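Local coordinates for cell division control protein Cdc48 (PDB 5E7P) that probably hydrolyses ATP as an AAA-family ATPase with two nucleotide-binding modules, each able to hold ADP, at residues S20-T25 and S700-M705; A658-L663 and S680-L685; E243-S248 and A282-R287. All coordinates share one frame; numbering follows the deposited sequence.

Contact 1 (S20-T25 and S700-M705); sequences SHLRLT and SAMTAM
The first torsions of Leu-22 and Met-702 set their two CG atoms: Leu-22 CG stands anti to its own carbonyl carbon, beside the backbone N (chi1 -71°), while Met-702 CG lies anti to its backbone N (chi1 176°). The two side chains slide past each other in opposite directions, and Leu-22 CD2 rests 3.6 Å from Met-702 SD. Bends at chi2 and chi3 of the methionine place SD and CE, and CE lies 3.8 Å from Ser-20 CB and 3.8 Å from His-21 O. One turn further along the helix, Met-705 approaches the same leucine at about a right angle, its CE 3.9 Å from Leu-22 CD1 and its CB 4.0 Å from Leu-22 CD2. CD2 of Leu-22 thus touches both methionines, while CD1 meets Met-705 CE. Met-705 CE also reaches Leu-24 CD2 at 4.2 Å, bridging two leucines that alternate along the strand. Ser-20 offers its CB to this packing, while its OG is hydrogen-bonded to Leu-50 O. The contact joins parts of the chain that are far apart in sequence: the beta domain of the CDC48_N family, probably a double-psi barrel as in its relatives, and the helical lid of the second AAA module. Strand 22-28 runs between strands 98-104 and 81-84. Helix 44-50 lines the same interface, its Ala-49 meeting Leu-22 and its Val-46 meeting Met-705, while helix 716-725 packs against helix 690-707 through Ser-700, Thr-703 and Ala-704.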
loop_
_atom_site.group_PDB
_atom_site.type_symbol
_atom_site.label_atom_id
_atom_site.label_comp_id
_atom_site.label_asym_id
_atom_site.label_seq_id
_atom_site.Cartn_x
_atom_site.Cartn_y
_atom_site.Cartn_z
ATOM N N SER A 20 9.835 -15.647 15.682
ATOM C CA SER A 20 10.175 -16.951 15.126
ATOM C C SER A 20 11.420 -16.864 14.243
ATOM O O SER A 20 11.704 -15.820 13.664
ATOM C CB SER A 20 8.997 -17.522 14.336
ATOM O OG SER A 20 8.665 -16.680 13.248
ATOM N N HIS A 21 12.158 -17.965 14.146
ATOM C CA HIS A 21 13.413 -17.980 13.405
ATOM C C HIS A 21 13.844 -19.406 13.079
ATOM O O HIS A 21 13.459 -20.353 13.763
ATOM C CB HIS A 21 14.512 -17.294 14.218
ATOM C CG HIS A 21 14.819 -17.986 15.510
ATOM N ND1 HIS A 21 14.080 -17.783 16.654
ATOM C CD2 HIS A 21 15.767 -18.897 15.828
ATOM C CE1 HIS A 21 14.566 -18.534 17.627
ATOM N NE2 HIS A 21 15.592 -19.219 17.152
ATOM N N LEU A 22 14.651 -19.551 12.034
ATOM C CA LEU A 22 15.162 -20.854 11.633
ATOM C C LEU A 22 16.582 -20.734 11.104
ATOM O O LEU A 22 16.934 -19.742 10.466
ATOM C CB LEU A 22 14.279 -21.470 10.550
ATOM C CG LEU A 22 12.895 -21.971 10.955
ATOM C CD1 LEU A 22 12.076 -22.287 9.719
ATOM C CD2 LEU A 22 13.031 -23.198 11.845
ATOM N N ARG A 23 17.398 -21.745 11.379
ATOM C CA ARG A 23 18.710 -21.838 10.763
ATOM C C ARG A 23 18.586 -22.669 9.497
ATOM O O ARG A 23 18.073 -23.786 9.531
ATOM C CB ARG A 23 19.719 -22.479 11.713
ATOM C CG ARG A 23 21.145 -22.493 11.179
ATOM C CD ARG A 23 21.979 -23.571 11.853
ATOM N NE ARG A 23 22.010 -23.418 13.305
ATOM C CZ ARG A 23 22.473 -24.339 14.145
ATOM N NH1 ARG A 23 22.941 -25.491 13.679
ATOM N NH2 ARG A 23 22.460 -24.112 15.452
ATOM N N LEU A 24 19.043 -22.120 8.378
ATOM C CA LEU A 24 18.988 -22.833 7.111
ATOM C C LEU A 24 20.362 -22.874 6.458
ATOM O O LEU A 24 21.291 -22.201 6.902
ATOM C CB LEU A 24 17.987 -22.170 6.160
ATOM C CG LEU A 24 16.524 -22.097 6.603
ATOM C CD1 LEU A 24 15.688 -21.423 5.532
ATOM C CD2 LEU A 24 15.984 -23.482 6.907
ATOM N N THR A 25 20.481 -23.674 5.404
ATOM C CA THR A 25 21.696 -23.709 4.602
ATOM C C THR A 25 21.559 -22.707 3.461
ATOM O O THR A 25 20.556 -22.698 2.748
ATOM C CB THR A 25 21.955 -25.114 4.025
ATOM O OG1 THR A 25 21.835 -26.091 5.067
ATOM C CG2 THR A 25 23.347 -25.193 3.414
ATOM N N SER A 700 2.582 -26.142 13.534
ATOM C CA SER A 700 2.859 -27.499 13.069
ATOM C C SER A 700 4.101 -27.529 12.190
ATOM O O SER A 700 4.988 -28.362 12.380
ATOM C CB SER A 700 1.666 -28.071 12.299
ATOM O OG SER A 700 0.550 -28.267 13.149
ATOM N N ALA A 701 4.155 -26.612 11.230
ATOM C CA ALA A 701 5.280 -26.532 10.309
ATOM C C ALA A 701 6.573 -26.247 11.062
ATOM O O ALA A 701 7.611 -26.835 10.770
ATOM C CB ALA A 701 5.027 -25.467 9.250
ATOM N N MET A 702 6.498 -25.347 12.039
ATOM C CA MET A 702 7.662 -24.991 12.846
ATOM C C MET A 702 8.110 -26.162 13.717
ATOM O O MET A 702 9.307 -26.399 13.890
ATOM C CB MET A 702 7.365 -23.761 13.709
ATOM C CG MET A 702 8.496 -23.374 14.655
ATOM S SD MET A 702 10.019 -22.907 13.808
ATOM C CE MET A 702 9.758 -21.155 13.544
ATOM N N THR A 703 7.142 -26.896 14.259
ATOM C CA THR A 703 7.434 -28.081 15.055
ATOM C C THR A 703 8.185 -29.118 14.218
ATOM O O THR A 703 9.100 -29.781 14.704
ATOM C CB THR A 703 6.142 -28.705 15.635
ATOM O OG1 THR A 703 5.547 -27.799 16.572
ATOM C CG2 THR A 703 6.442 -30.015 16.342
ATOM N N ALA A 704 7.803 -29.234 12.950
ATOM C CA ALA A 704 8.433 -30.189 12.045
ATOM C C ALA A 704 9.831 -29.747 11.620
ATOM O O ALA A 704 10.746 -30.565 11.530
ATOM C CB ALA A 704 7.558 -30.418 10.830
ATOM N N MET A 705 9.990 -28.454 11.355
ATOM C CA MET A 705 11.282 -27.910 10.944
ATOM C C MET A 705 12.322 -28.051 12.053
ATOM O O MET A 705 13.476 -28.394 11.792
ATOM C CB MET A 705 11.150 -26.440 10.531
ATOM C CG MET A 705 10.296 -26.205 9.292
ATOM S SD MET A 705 11.078 -26.763 7.767
ATOM C CE MET A 705 12.382 -25.551 7.578
#

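Contact 2 (A658-L663 and S680-L685); sequences ARRDIL and SLADDL
Helices 658-663 and 680-684 meet with their short axes 8.6 Å apart and 123° between their directions, and Arg-659 and Ala-682 are the closest pair of CA atoms. Arg-659, bent at chi3, presents its guanidinium side-on: NE and NH2 both donate to Ala-682 O, at 2.7 and 2.8 Å, with that oxygen in the guanidinium plane. Leu-685 N donates to the same carbonyl, which therefore accepts three hydrogen bonds near the end of its helix; the dipole there would probably favour the arginine's positive charge. Leu-685 O sits over one face of this guanidinium, toward its rim. The two helices belong to the small helical lid of the second AAA module, and the side chain of Arg-659 comes within about 9 Å of a bound ADP. Ala-682 CB lies 3.6 Å from Arg-660 CG, and the arginine chain, extended from CG to NE, continues toward Asp-683. A salt bridge joins NH2 to OD2, modelled too short for its length to be relied on, with the guanidinium and carboxylate planes 72° apart. Elsewhere, the buried Leu-663 sends CD1 to Leu-681 CD2 at 4.1 Å and to CD1 of the buried Leu-685 at 4.2 Å, with Leu-697 and Leu-696 of helix 690-707 adjoining.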
loop_
_atom_site.group_PDB
_atom_site.type_symbol
_atom_site.label_atom_id
_atom_site.label_comp_id
_atom_site.label_asym_id
_atom_site.label_seq_id
_atom_site.Cartn_x
_atom_site.Cartn_y
_atom_site.Cartn_z
ATOM N N ALA A 658 -15.977 -25.084 6.836
ATOM C CA ALA A 658 -15.177 -23.873 6.755
ATOM C C ALA A 658 -13.721 -24.114 7.162
ATOM O O ALA A 658 -12.799 -23.578 6.547
ATOM C CB ALA A 658 -15.800 -22.795 7.612
ATOM N N ARG A 659 -13.519 -24.922 8.198
ATOM C CA ARG A 659 -12.173 -25.211 8.689
ATOM C C ARG A 659 -11.353 -26.023 7.684
ATOM O O ARG A 659 -10.130 -25.903 7.630
ATOM C CB ARG A 659 -12.219 -25.914 10.052
ATOM C CG ARG A 659 -12.753 -25.039 11.180
ATOM C CD ARG A 659 -12.507 -25.660 12.551
ATOM N NE ARG A 659 -13.164 -26.954 12.712
ATOM C CZ ARG A 659 -14.396 -27.118 13.186
ATOM N NH1 ARG A 659 -15.122 -26.070 13.550
ATOM N NH2 ARG A 659 -14.904 -28.336 13.298
ATOM N N ARG A 660 -12.030 -26.849 6.890
ATOM C CA ARG A 660 -11.362 -27.593 5.828
ATOM C C ARG A 660 -10.766 -26.636 4.802
ATOM O O ARG A 660 -9.605 -26.773 4.417
ATOM C CB ARG A 660 -12.335 -28.552 5.143
ATOM C CG ARG A 660 -12.594 -29.842 5.897
ATOM C CD ARG A 660 -13.855 -30.520 5.390
ATOM N NE ARG A 660 -13.952 -31.912 5.819
ATOM C CZ ARG A 660 -14.397 -32.301 7.008
ATOM N NH1 ARG A 660 -14.781 -31.405 7.907
ATOM N NH2 ARG A 660 -14.455 -33.591 7.303
ATOM N N ASP A 661 -11.566 -25.664 4.372
ATOM C CA ASP A 661 -11.126 -24.666 3.398
ATOM C C ASP A 661 -9.950 -23.852 3.921
ATOM O O ASP A 661 -8.943 -23.678 3.234
ATOM C CB ASP A 661 -12.275 -23.723 3.041
ATOM C CG ASP A 661 -13.492 -24.456 2.509
ATOM O OD1 ASP A 661 -13.347 -25.615 2.063
ATOM O OD2 ASP A 661 -14.596 -23.871 2.534
ATOM N N ILE A 662 -10.089 -23.357 5.146
ATOM C CA ILE A 662 -9.053 -22.552 5.782
ATOM C C ILE A 662 -7.733 -23.313 5.911
ATOM O O ILE A 662 -6.672 -22.789 5.574
ATOM C CB ILE A 662 -9.510 -22.057 7.167
ATOM C CG1 ILE A 662 -10.738 -21.154 7.023
ATOM C CG2 ILE A 662 -8.393 -21.306 7.859
ATOM C CD1 ILE A 662 -11.419 -20.828 8.332
ATOM N N LEU A 663 -7.800 -24.550 6.389
ATOM C CA LEU A 663 -6.607 -25.384 6.484
ATOM C C LEU A 663 -5.993 -25.633 5.107
ATOM O O LEU A 663 -4.784 -25.486 4.925
ATOM C CB LEU A 663 -6.924 -26.713 7.170
ATOM C CG LEU A 663 -7.204 -26.666 8.672
ATOM C CD1 LEU A 663 -7.595 -28.046 9.185
ATOM C CD2 LEU A 663 -5.998 -26.131 9.428
ATOM N N SER A 680 -10.217 -34.841 8.560
ATOM C CA SER A 680 -10.541 -35.342 9.890
ATOM C C SER A 680 -10.034 -34.380 10.965
ATOM O O SER A 680 -10.665 -34.212 12.009
ATOM C CB SER A 680 -9.965 -36.743 10.097
ATOM O OG SER A 680 -8.583 -36.771 9.795
ATOM N N LEU A 681 -8.898 -33.743 10.696
ATOM C CA LEU A 681 -8.360 -32.729 11.595
ATOM C C LEU A 681 -9.342 -31.573 11.766
ATOM O O LEU A 681 -9.507 -31.041 12.862
ATOM C CB LEU A 681 -7.019 -32.203 11.076
ATOM C CG LEU A 681 -6.374 -31.080 11.893
ATOM C CD1 LEU A 681 -6.095 -31.546 13.311
ATOM C CD2 LEU A 681 -5.102 -30.580 11.232
ATOM N N ALA A 682 -9.995 -31.192 10.675
ATOM C CA ALA A 682 -10.966 -30.106 10.712
ATOM C C ALA A 682 -12.140 -30.442 11.629
ATOM O O ALA A 682 -12.620 -29.587 12.375
ATOM C CB ALA A 682 -11.455 -29.782 9.311
ATOM N N ASP A 683 -12.592 -31.692 11.575
ATOM C CA ASP A 683 -13.711 -32.136 12.403
ATOM C C ASP A 683 -13.372 -32.087 13.891
ATOM O O ASP A 683 -14.258 -31.925 14.730
ATOM C CB ASP A 683 -14.157 -33.549 12.014
ATOM C CG ASP A 683 -14.926 -33.586 10.700
ATOM O OD1 ASP A 683 -16.076 -33.093 10.662
ATOM O OD2 ASP A 683 -14.384 -34.126 9.709
ATOM N N ASP A 684 -12.090 -32.224 14.214
ATOM C CA ASP A 684 -11.651 -32.233 15.606
ATOM C C ASP A 684 -11.343 -30.836 16.147
ATOM O O ASP A 684 -11.090 -30.676 17.339
ATOM C CB ASP A 684 -10.423 -33.133 15.782
ATOM C CG ASP A 684 -10.751 -34.609 15.648
ATOM O OD1 ASP A 684 -11.915 -34.991 15.898
ATOM O OD2 ASP A 684 -9.841 -35.391 15.296
ATOM N N LEU A 685 -11.365 -29.831 15.275
ATOM C CA LEU A 685 -10.977 -28.477 15.670
ATOM C C LEU A 685 -12.153 -27.571 16.021
ATOM O O LEU A 685 -12.159 -26.394 15.670
ATOM C CB LEU A 685 -10.133 -27.812 14.578
ATOM C CG LEU A 685 -8.704 -28.311 14.371
ATOM C CD1 LEU A 685 -8.019 -27.500 13.282
ATOM C CD2 LEU A 685 -7.915 -28.247 15.668
#

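Contact 3 (E243-S248 and A282-R287); sequences EWLRLS and AVCASR
Leu-245 CD1 forms the tight part of this contact, lying 3.6 Å from Cys-284 SG and 3.7 Å from Val-283 CG1, with all three side chains buried. Toward solvent the contact is charged, with Arg-246 exposed and Arg-287 partly so, and the two segments share no hydrogen bond. The bend at chi2 (-77°) sets CD of Arg-287; the edge of its guanidinium meets the aliphatic part of Arg-246, NH2 3.5 Å from Arg-246 CG, while Leu-245 O sits over one face. The two guanidinium planes are 47° apart, and Arg-246 NH1 comes 3.8 Å from Arg-287 NH2, a close pair of like charges. Asp-250 probably offsets the repulsion: it forms a salt bridge with Arg-287 NH2 and a long, weak ion pair with Arg-246 NH1. Arg-246 NE has its own salt bridge to Asp-242. A type I turn from Cys-284 to Arg-287 follows the helix that starts at the P-loop of the first AAA module, and it swings Arg-287 round to helix 237-249. Val-283 remains about 9 Å, side chain to side chain, from the ADP-binding Thr-278. Leu-264, in a loop, and Ala-362 of strand 361-366 border Leu-245, Ile-364 of that strand touches Cys-284, and Phe-228 of helix 228-232 packs on Val-283.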
loop_
_atom_site.group_PDB
_atom_site.type_symbol
_atom_site.label_atom_id
_atom_site.label_comp_id
_atom_site.label_asym_id
_atom_site.label_seq_id
_atom_site.Cartn_x
_atom_site.Cartn_y
_atom_site.Cartn_z
ATOM N N GLU A 243 -12.043 20.096 -13.106
ATOM C CA GLU A 243 -13.213 20.963 -13.018
ATOM C C GLU A 243 -13.086 21.960 -11.864
ATOM O O GLU A 243 -13.522 23.105 -11.971
ATOM C CB GLU A 243 -14.493 20.122 -12.903
ATOM C CG GLU A 243 -15.368 20.432 -11.700
ATOM C CD GLU A 243 -16.746 20.934 -12.090
ATOM O OE1 GLU A 243 -17.673 20.842 -11.253
ATOM O OE2 GLU A 243 -16.900 21.423 -13.229
ATOM N N TRP A 244 -12.472 21.522 -10.769
ATOM C CA TRP A 244 -12.235 22.387 -9.620
ATOM C C TRP A 244 -11.237 23.492 -9.955
ATOM O O TRP A 244 -11.454 24.657 -9.623
ATOM C CB TRP A 244 -11.708 21.571 -8.443
ATOM C CG TRP A 244 -12.741 20.743 -7.748
ATOM C CD1 TRP A 244 -14.096 20.850 -7.862
ATOM C CD2 TRP A 244 -12.496 19.672 -6.828
ATOM N NE1 TRP A 244 -14.711 19.913 -7.066
ATOM C CE2 TRP A 244 -13.751 19.179 -6.420
ATOM C CE3 TRP A 244 -11.336 19.084 -6.308
ATOM C CZ2 TRP A 244 -13.880 18.127 -5.515
ATOM C CZ3 TRP A 244 -11.466 18.043 -5.409
ATOM C CH2 TRP A 244 -12.729 17.573 -5.023
ATOM N N LEU A 245 -10.144 23.110 -10.609
ATOM C CA LEU A 245 -9.111 24.056 -11.013
ATOM C C LEU A 245 -9.645 25.116 -11.967
ATOM O O LEU A 245 -9.326 26.297 -11.835
ATOM C CB LEU A 245 -7.942 23.328 -11.677
ATOM C CG LEU A 245 -6.828 22.802 -10.776
ATOM C CD1 LEU A 245 -5.754 22.133 -11.618
ATOM C CD2 LEU A 245 -6.237 23.928 -9.933
ATOM N N ARG A 246 -10.452 24.689 -12.932
ATOM C CA ARG A 246 -10.962 25.606 -13.942
ATOM C C ARG A 246 -11.929 26.626 -13.349
ATOM O O ARG A 246 -11.878 27.804 -13.693
ATOM C CB ARG A 246 -11.592 24.838 -15.106
ATOM C CG ARG A 246 -10.586 23.959 -15.834
ATOM C CD ARG A 246 -11.095 23.443 -17.169
ATOM N NE ARG A 246 -10.019 22.768 -17.894
ATOM C CZ ARG A 246 -9.137 23.387 -18.673
ATOM N NH1 ARG A 246 -9.204 24.701 -18.842
ATOM N NH2 ARG A 246 -8.186 22.693 -19.286
ATOM N N LEU A 247 -12.793 26.176 -12.446
ATOM C CA LEU A 247 -13.725 27.077 -11.777
ATOM C C LEU A 247 -12.980 28.111 -10.940
ATOM O O LEU A 247 -13.306 29.296 -10.961
ATOM C CB LEU A 247 -14.690 26.291 -10.890
ATOM C CG LEU A 247 -15.752 25.462 -11.609
ATOM C CD1 LEU A 247 -16.548 24.666 -10.601
ATOM C CD2 LEU A 247 -16.667 26.357 -12.432
ATOM N N SER A 248 -11.971 27.653 -10.210
ATOM C CA SER A 248 -11.198 28.535 -9.348
ATOM C C SER A 248 -10.344 29.522 -10.139
ATOM O O SER A 248 -10.331 30.712 -9.841
ATOM C CB SER A 248 -10.314 27.720 -8.407
ATOM O OG SER A 248 -9.543 28.571 -7.578
ATOM N N ALA A 282 -0.444 16.166 -14.903
ATOM C CA ALA A 282 -1.230 16.055 -16.128
ATOM C C ALA A 282 -2.395 17.041 -16.144
ATOM O O ALA A 282 -2.659 17.689 -17.159
ATOM C CB ALA A 282 -1.736 14.635 -16.305
ATOM N N VAL A 283 -3.089 17.149 -15.015
ATOM C CA VAL A 283 -4.234 18.048 -14.897
ATOM C C VAL A 283 -3.805 19.516 -14.979
ATOM O O VAL A 283 -4.508 20.348 -15.552
ATOM C CB VAL A 283 -5.026 17.777 -13.591
ATOM C CG1 VAL A 283 -6.022 18.893 -13.304
ATOM C CG2 VAL A 283 -5.740 16.444 -13.681
ATOM N N CYS A 284 -2.632 19.822 -14.435
ATOM C CA CYS A 284 -2.131 21.191 -14.406
ATOM C C CYS A 284 -1.235 21.509 -15.595
ATOM O O CYS A 284 -0.502 22.495 -15.568
ATOM C CB CYS A 284 -1.341 21.437 -13.118
ATOM S SG CYS A 284 -2.276 21.212 -11.593
ATOM N N ALA A 285 -1.296 20.677 -16.632
ATOM C CA ALA A 285 -0.410 20.804 -17.790
ATOM C C ALA A 285 -0.420 22.186 -18.448
ATOM O O ALA A 285 0.620 22.670 -18.895
ATOM C CB ALA A 285 -0.728 19.732 -18.817
ATOM N N SER A 286 -1.589 22.817 -18.503
ATOM C CA SER A 286 -1.710 24.125 -19.142
ATOM C C SER A 286 -1.439 25.268 -18.168
ATOM O O SER A 286 -1.433 26.433 -18.558
ATOM C CB SER A 286 -3.093 24.294 -19.774
ATOM O OG SER A 286 -4.107 24.324 -18.783
ATOM N N ARG A 287 -1.223 24.930 -16.900
ATOM C CA ARG A 287 -0.926 25.924 -15.875
ATOM C C ARG A 287 0.578 25.982 -15.649
ATOM O O ARG A 287 1.304 25.060 -16.026
ATOM C CB ARG A 287 -1.601 25.548 -14.554
ATOM C CG ARG A 287 -3.015 25.020 -14.681
ATOM C CD ARG A 287 -4.002 26.135 -14.939
ATOM N NE ARG A 287 -5.354 25.621 -15.132
ATOM C CZ ARG A 287 -6.412 26.384 -15.390
ATOM N NH1 ARG A 287 -6.274 27.700 -15.483
ATOM N NH2 ARG A 287 -7.608 25.832 -15.553
#

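In the fold
Contact 1 is buried and mainly apolar, made largely of methionine and leucine side chains between two domains; contacts 2 and 3 are partly buried, and each joins leucine packing to arginines, of which Arg-659 in contact 2 is buried and Arg-246 in contact 3 exposed. In contact 2 the arginines find a carbonyl and a carboxylate within the contact, whereas in contact 3 they crowd each other and pair with aspartates beyond it. Contacts 1 and 2 share the lid of the second module, since helix 690-707 follows helix 678-684, and their centres lie 23 Å apart. Contact 3, in the first module, lies 56 to 57 Å from both, centre to centre, on the opposite side of the chain's centre.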